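PDB 2ODA: HAD family phosphatase from Pseudomonas syringae pv. tomato, which probably acts as a hydrolase of the haloacid dehalogenase superfamily, belonging to a Pseudomonas-specific subfamily with a Rossmann-like parallel-sheet core. Local coordinates for residues Trp127-Ser133 / Val169-His175; Leu118-Leu122 / Leu164-His170. All blocks are in the same frame, centred on the assembly; numbering follows the deposited sequence.

Contact 1: Trp127-Ser133 / Val169-His175; sequences WTIGLAS and VHSVIDH
Strands 127-131 and 171-173 are parallel neighbours at one edge of a Rossmann-like HAD sheet. Their axes come within 4.7 Å at 28°, with Ile129 beside Ser171, Gly130 beside Val172 and Leu131 beside Ile173. Gly130 supplies both central bonds: its N donates to Ser171 O (2.9 Å), its O accepts from Ile173 N (3.0 Å). Ala132 N then donates to Ile173 O (2.9 Å). At the entry, Thr128 O accepts from His170 N (3.2 Å) and weakly from Ser171 N (3.4 Å), while His170 ND1 accepts from Thr128 N (2.9 Å) and hydrogen-bonds Thr128 OG1 (3.1 Å). His170 NE2 is satisfied by the C-terminal carboxylate of Pro196. The edge of Trp127 meets the His170 face in an edge-to-face pair, the Trp127 six-membered ring and His170 ring centroids 4.7 Å apart, planes at 58°. On one sheet face, Ile173 CG1 (chi1 p) lies 3.7 Å from Ile129 CG2 and Leu131 CD2. Beyond the strands, a water accepts from Ser133 N (3.0 Å) and donates to Asp174 O (2.5 Å).

Contact 2: Leu118-Leu122 / Leu164-His170; sequences LQSGL and LYSLGVH
Helix 115-123 packs its residues 118-122, through leucines, against the C-terminal end of helix 150-167 and the turn that follows. The nearest CA pairs are Leu118 with Val169 (7.3 Å) and Gln119 with Leu167 (7.1 Å). All four leucines, Leu118, Leu122, Leu164 and Leu167, adopt the mt rotamer. Leu118 CD1 lies 3.5 Å from Leu164 CD2 and 4.1 Å from Val169 CG2, while Leu118 CB lies 4.1 Å from Leu167 CD1. One helical turn on, Leu122 lays CD1 3.3 Å from Leu167 O and CD2 3.7 Å from His170 CE1. Gly168 is the first residue to leave helical phi/psi (112/11°), in a Schellman motif: its N bonds to Tyr165 O (3.0 Å) and Val169 N weakly to Leu164 O (3.3 Å). Gln119, with chi1 t and chi2 p, folds so that OE1 approaches Leu167 CD2 (3.7 Å); a water donates to Gln119 OE1 and Leu167 O, each 2.7 Å away. Val169 (chi1 t) leads into strand 171-173, and Leu118, Leu122 and Val169 all rest on Thr128 of strand 127-131, placing this helix pair against the sheet.

Overall arrangement
The two contacts, whose centres lie 9 Å apart, form successive layers of one alpha/beta unit: contact 1 joins adjacent strands, contact 2 the helices that precede them. Along the chain their segments alternate, helix 115-123 leading into strand 127-131 and, later, helix 150-167 into strand 171-173. Val169 and His170 belong to both contacts. Between the layers, Leu118 CD2 packs 3.7 Å from Ile129 O, Leu164 CD1 packs 3.7 Å from Leu131 N, and Tyr165 OH probably hydrogen-bonds to Val172 N (3.1 Å). Helical layer and sheet edge thus meet on the flank where strand 171-173 is outermost within the chain.

Contact 1: Trp127-Ser133 / Val169-His175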
# COMPACT_ATOMS: atom_id res chain seq x y z
N TRP B 127 -6.20 2.60 7.31
CA TRP B 127 -7.12 3.18 8.29
C TRP B 127 -6.37 4.34 8.96
O TRP B 127 -5.15 4.29 9.13
CB TRP B 127 -7.50 2.15 9.37
CG TRP B 127 -8.51 1.12 8.88
CD1 TRP B 127 -8.24 -0.14 8.40
CD2 TRP B 127 -9.92 1.28 8.85
NE1 TRP B 127 -9.43 -0.78 8.07
CE2 TRP B 127 -10.47 0.07 8.33
CE3 TRP B 127 -10.79 2.33 9.20
CZ2 TRP B 127 -11.85 -0.10 8.14
CZ3 TRP B 127 -12.16 2.15 9.02
CH2 TRP B 127 -12.68 0.93 8.50
N THR B 128 -7.12 5.37 9.33
CA THR B 128 -6.51 6.55 10.00
C THR B 128 -7.25 6.96 11.27
O THR B 128 -8.47 6.95 11.32
CB THR B 128 -6.42 7.79 9.06
OG1 THR B 128 -7.72 8.16 8.59
CG2 THR B 128 -5.56 7.49 7.84
N ILE B 129 -6.48 7.32 12.30
CA ILE B 129 -7.01 7.87 13.53
C ILE B 129 -6.36 9.23 13.69
O ILE B 129 -5.13 9.33 13.64
CB ILE B 129 -6.69 6.97 14.78
CG1 ILE B 129 -7.36 5.60 14.61
CG2 ILE B 129 -7.06 7.71 16.12
CD1 ILE B 129 -6.89 4.47 15.61
N GLY B 130 -7.18 10.26 13.84
CA GLY B 130 -6.72 11.63 14.05
C GLY B 130 -6.75 11.99 15.52
O GLY B 130 -7.55 11.47 16.30
N LEU B 131 -5.84 12.89 15.90
CA LEU B 131 -5.69 13.32 17.29
C LEU B 131 -6.09 14.79 17.44
O LEU B 131 -5.53 15.66 16.77
CB LEU B 131 -4.25 13.07 17.78
CG LEU B 131 -3.80 11.60 17.92
CD1 LEU B 131 -2.33 11.49 18.36
CD2 LEU B 131 -4.68 10.82 18.90
N ALA B 132 -7.04 15.07 18.33
CA ALA B 132 -7.69 16.40 18.36
C ALA B 132 -7.00 17.46 19.23
O ALA B 132 -7.36 18.64 19.17
CB ALA B 132 -9.13 16.24 18.78
N SER B 133 -6.03 17.06 20.04
CA SER B 133 -5.45 17.98 21.04
C SER B 133 -4.01 18.35 20.79
O SER B 133 -3.60 19.49 21.05
CB SER B 133 -5.55 17.38 22.45
OG SER B 133 -6.92 17.18 22.82
N VAL B 169 -10.39 11.24 7.40
CA VAL B 169 -9.92 10.40 8.52
C VAL B 169 -11.08 9.57 9.09
O VAL B 169 -12.22 10.04 9.13
CB VAL B 169 -9.28 11.29 9.61
CG1 VAL B 169 -9.02 10.53 10.92
CG2 VAL B 169 -8.01 11.94 9.08
N HIS B 170 -10.78 8.35 9.54
CA HIS B 170 -11.80 7.37 9.90
C HIS B 170 -12.40 7.53 11.30
O HIS B 170 -13.59 7.24 11.52
CB HIS B 170 -11.20 5.98 9.69
CG HIS B 170 -10.86 5.69 8.27
ND1 HIS B 170 -9.58 5.80 7.77
CD2 HIS B 170 -11.65 5.37 7.21
CE1 HIS B 170 -9.59 5.52 6.48
NE2 HIS B 170 -10.83 5.26 6.11
N SER B 171 -11.58 7.97 12.26
CA SER B 171 -12.02 8.21 13.63
C SER B 171 -11.13 9.30 14.21
O SER B 171 -9.96 9.37 13.87
CB SER B 171 -11.86 6.95 14.52
OG SER B 171 -12.60 5.85 14.02
N VAL B 172 -11.70 10.15 15.06
CA VAL B 172 -10.93 11.16 15.78
C VAL B 172 -11.14 11.01 17.29
O VAL B 172 -12.27 10.85 17.76
CB VAL B 172 -11.29 12.64 15.36
CG1 VAL B 172 -10.40 13.65 16.11
CG2 VAL B 172 -11.12 12.85 13.83
N ILE B 173 -10.03 11.08 18.02
CA ILE B 173 -10.01 10.96 19.47
C ILE B 173 -9.19 12.11 20.08
O ILE B 173 -8.38 12.74 19.41
CB ILE B 173 -9.43 9.58 19.94
CG1 ILE B 173 -8.03 9.32 19.33
CG2 ILE B 173 -10.45 8.47 19.58
CD1 ILE B 173 -7.30 8.06 19.85
N ASP B 174 -9.42 12.34 21.37
CA ASP B 174 -8.85 13.51 22.05
C ASP B 174 -7.37 13.31 22.38
O ASP B 174 -6.61 14.28 22.46
CB ASP B 174 -9.57 13.75 23.36
CG ASP B 174 -10.96 14.36 23.20
OD1 ASP B 174 -11.41 14.69 22.08
OD2 ASP B 174 -11.61 14.49 24.27
N HIS B 175 -6.99 12.06 22.65
CA HIS B 175 -5.62 11.74 23.09
C HIS B 175 -5.41 10.25 23.01
O HIS B 175 -6.38 9.50 22.88
CB HIS B 175 -5.37 12.24 24.55
CG HIS B 175 -6.37 11.72 25.54
ND1 HIS B 175 -6.29 10.46 26.10
CD2 HIS B 175 -7.49 12.28 26.06
CE1 HIS B 175 -7.31 10.27 26.92
NE2 HIS B 175 -8.05 11.36 26.91
O HOH W 1 -4.71 14.53 20.91

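Contact 2: Leu118-Leu122 / Leu164-His170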
# COMPACT_ATOMS: atom_id res chain seq x y z
N LEU B 118 -1.49 12.33 7.86
CA LEU B 118 -2.78 11.65 7.69
C LEU B 118 -3.15 11.46 6.22
O LEU B 118 -3.63 10.40 5.83
CB LEU B 118 -3.90 12.37 8.44
CG LEU B 118 -3.71 12.28 9.96
CD1 LEU B 118 -4.54 13.36 10.64
CD2 LEU B 118 -4.07 10.86 10.46
N GLN B 119 -2.95 12.50 5.42
CA GLN B 119 -3.16 12.39 3.97
C GLN B 119 -2.28 11.31 3.33
O GLN B 119 -2.74 10.58 2.44
CB GLN B 119 -2.94 13.75 3.29
CG GLN B 119 -3.40 13.78 1.80
CD GLN B 119 -4.89 13.57 1.65
OE1 GLN B 119 -5.68 14.41 2.06
NE2 GLN B 119 -5.29 12.45 1.08
N SER B 120 -1.02 11.23 3.75
CA SER B 120 -0.14 10.14 3.29
C SER B 120 -0.78 8.78 3.63
O SER B 120 -0.80 7.88 2.79
CB SER B 120 1.26 10.27 3.92
OG SER B 120 2.05 9.12 3.66
N GLY B 121 -1.30 8.63 4.85
CA GLY B 121 -1.89 7.36 5.27
C GLY B 121 -3.13 7.02 4.46
O GLY B 121 -3.32 5.86 4.07
N LEU B 122 -3.99 8.02 4.22
CA LEU B 122 -5.18 7.81 3.39
C LEU B 122 -4.75 7.42 1.97
O LEU B 122 -5.30 6.50 1.38
CB LEU B 122 -6.05 9.10 3.34
CG LEU B 122 -6.73 9.49 4.67
CD1 LEU B 122 -7.43 10.87 4.56
CD2 LEU B 122 -7.74 8.41 5.10
N LEU B 164 -10.00 17.22 10.52
CA LEU B 164 -9.51 15.87 10.29
C LEU B 164 -10.58 15.00 9.63
O LEU B 164 -10.27 14.27 8.71
CB LEU B 164 -8.94 15.25 11.57
CG LEU B 164 -7.69 15.97 12.14
CD1 LEU B 164 -7.14 15.28 13.35
CD2 LEU B 164 -6.59 16.14 11.06
N TYR B 165 -11.84 15.10 10.05
CA TYR B 165 -12.89 14.33 9.37
C TYR B 165 -13.06 14.77 7.91
O TYR B 165 -13.31 13.94 7.02
CB TYR B 165 -14.22 14.42 10.11
CG TYR B 165 -14.32 13.48 11.29
CD1 TYR B 165 -14.04 12.11 11.13
CD2 TYR B 165 -14.72 13.94 12.55
CE1 TYR B 165 -14.13 11.25 12.17
CE2 TYR B 165 -14.80 13.07 13.63
CZ TYR B 165 -14.53 11.72 13.42
OH TYR B 165 -14.62 10.83 14.46
N SER B 166 -12.89 16.08 7.66
CA SER B 166 -12.97 16.62 6.31
C SER B 166 -11.93 16.02 5.37
O SER B 166 -12.21 15.82 4.19
CB SER B 166 -12.84 18.14 6.29
OG SER B 166 -14.01 18.70 6.86
N LEU B 167 -10.74 15.74 5.90
CA LEU B 167 -9.67 15.06 5.14
C LEU B 167 -10.08 13.67 4.69
O LEU B 167 -9.59 13.17 3.68
CB LEU B 167 -8.43 14.89 6.00
CG LEU B 167 -7.44 15.98 6.24
CD1 LEU B 167 -6.36 15.35 7.07
CD2 LEU B 167 -6.86 16.53 4.89
N GLY B 168 -10.96 13.04 5.47
CA GLY B 168 -11.40 11.67 5.23
C GLY B 168 -10.92 10.71 6.30
O GLY B 168 -11.00 9.51 6.14
N VAL B 169 -10.39 11.24 7.40
CA VAL B 169 -9.92 10.40 8.52
C VAL B 169 -11.08 9.57 9.09
O VAL B 169 -12.22 10.04 9.13
CB VAL B 169 -9.28 11.29 9.61
CG1 VAL B 169 -9.02 10.53 10.92
CG2 VAL B 169 -8.01 11.94 9.08
N HIS B 170 -10.78 8.35 9.54
CA HIS B 170 -11.80 7.37 9.90
C HIS B 170 -12.40 7.53 11.30
O HIS B 170 -13.59 7.24 11.52
CB HIS B 170 -11.20 5.98 9.69
CG HIS B 170 -10.86 5.69 8.27
ND1 HIS B 170 -9.58 5.80 7.77
CD2 HIS B 170 -11.65 5.37 7.21
CE1 HIS B 170 -9.59 5.52 6.48
NE2 HIS B 170 -10.83 5.26 6.11
O HOH W 2 -8.38 14.52 1.67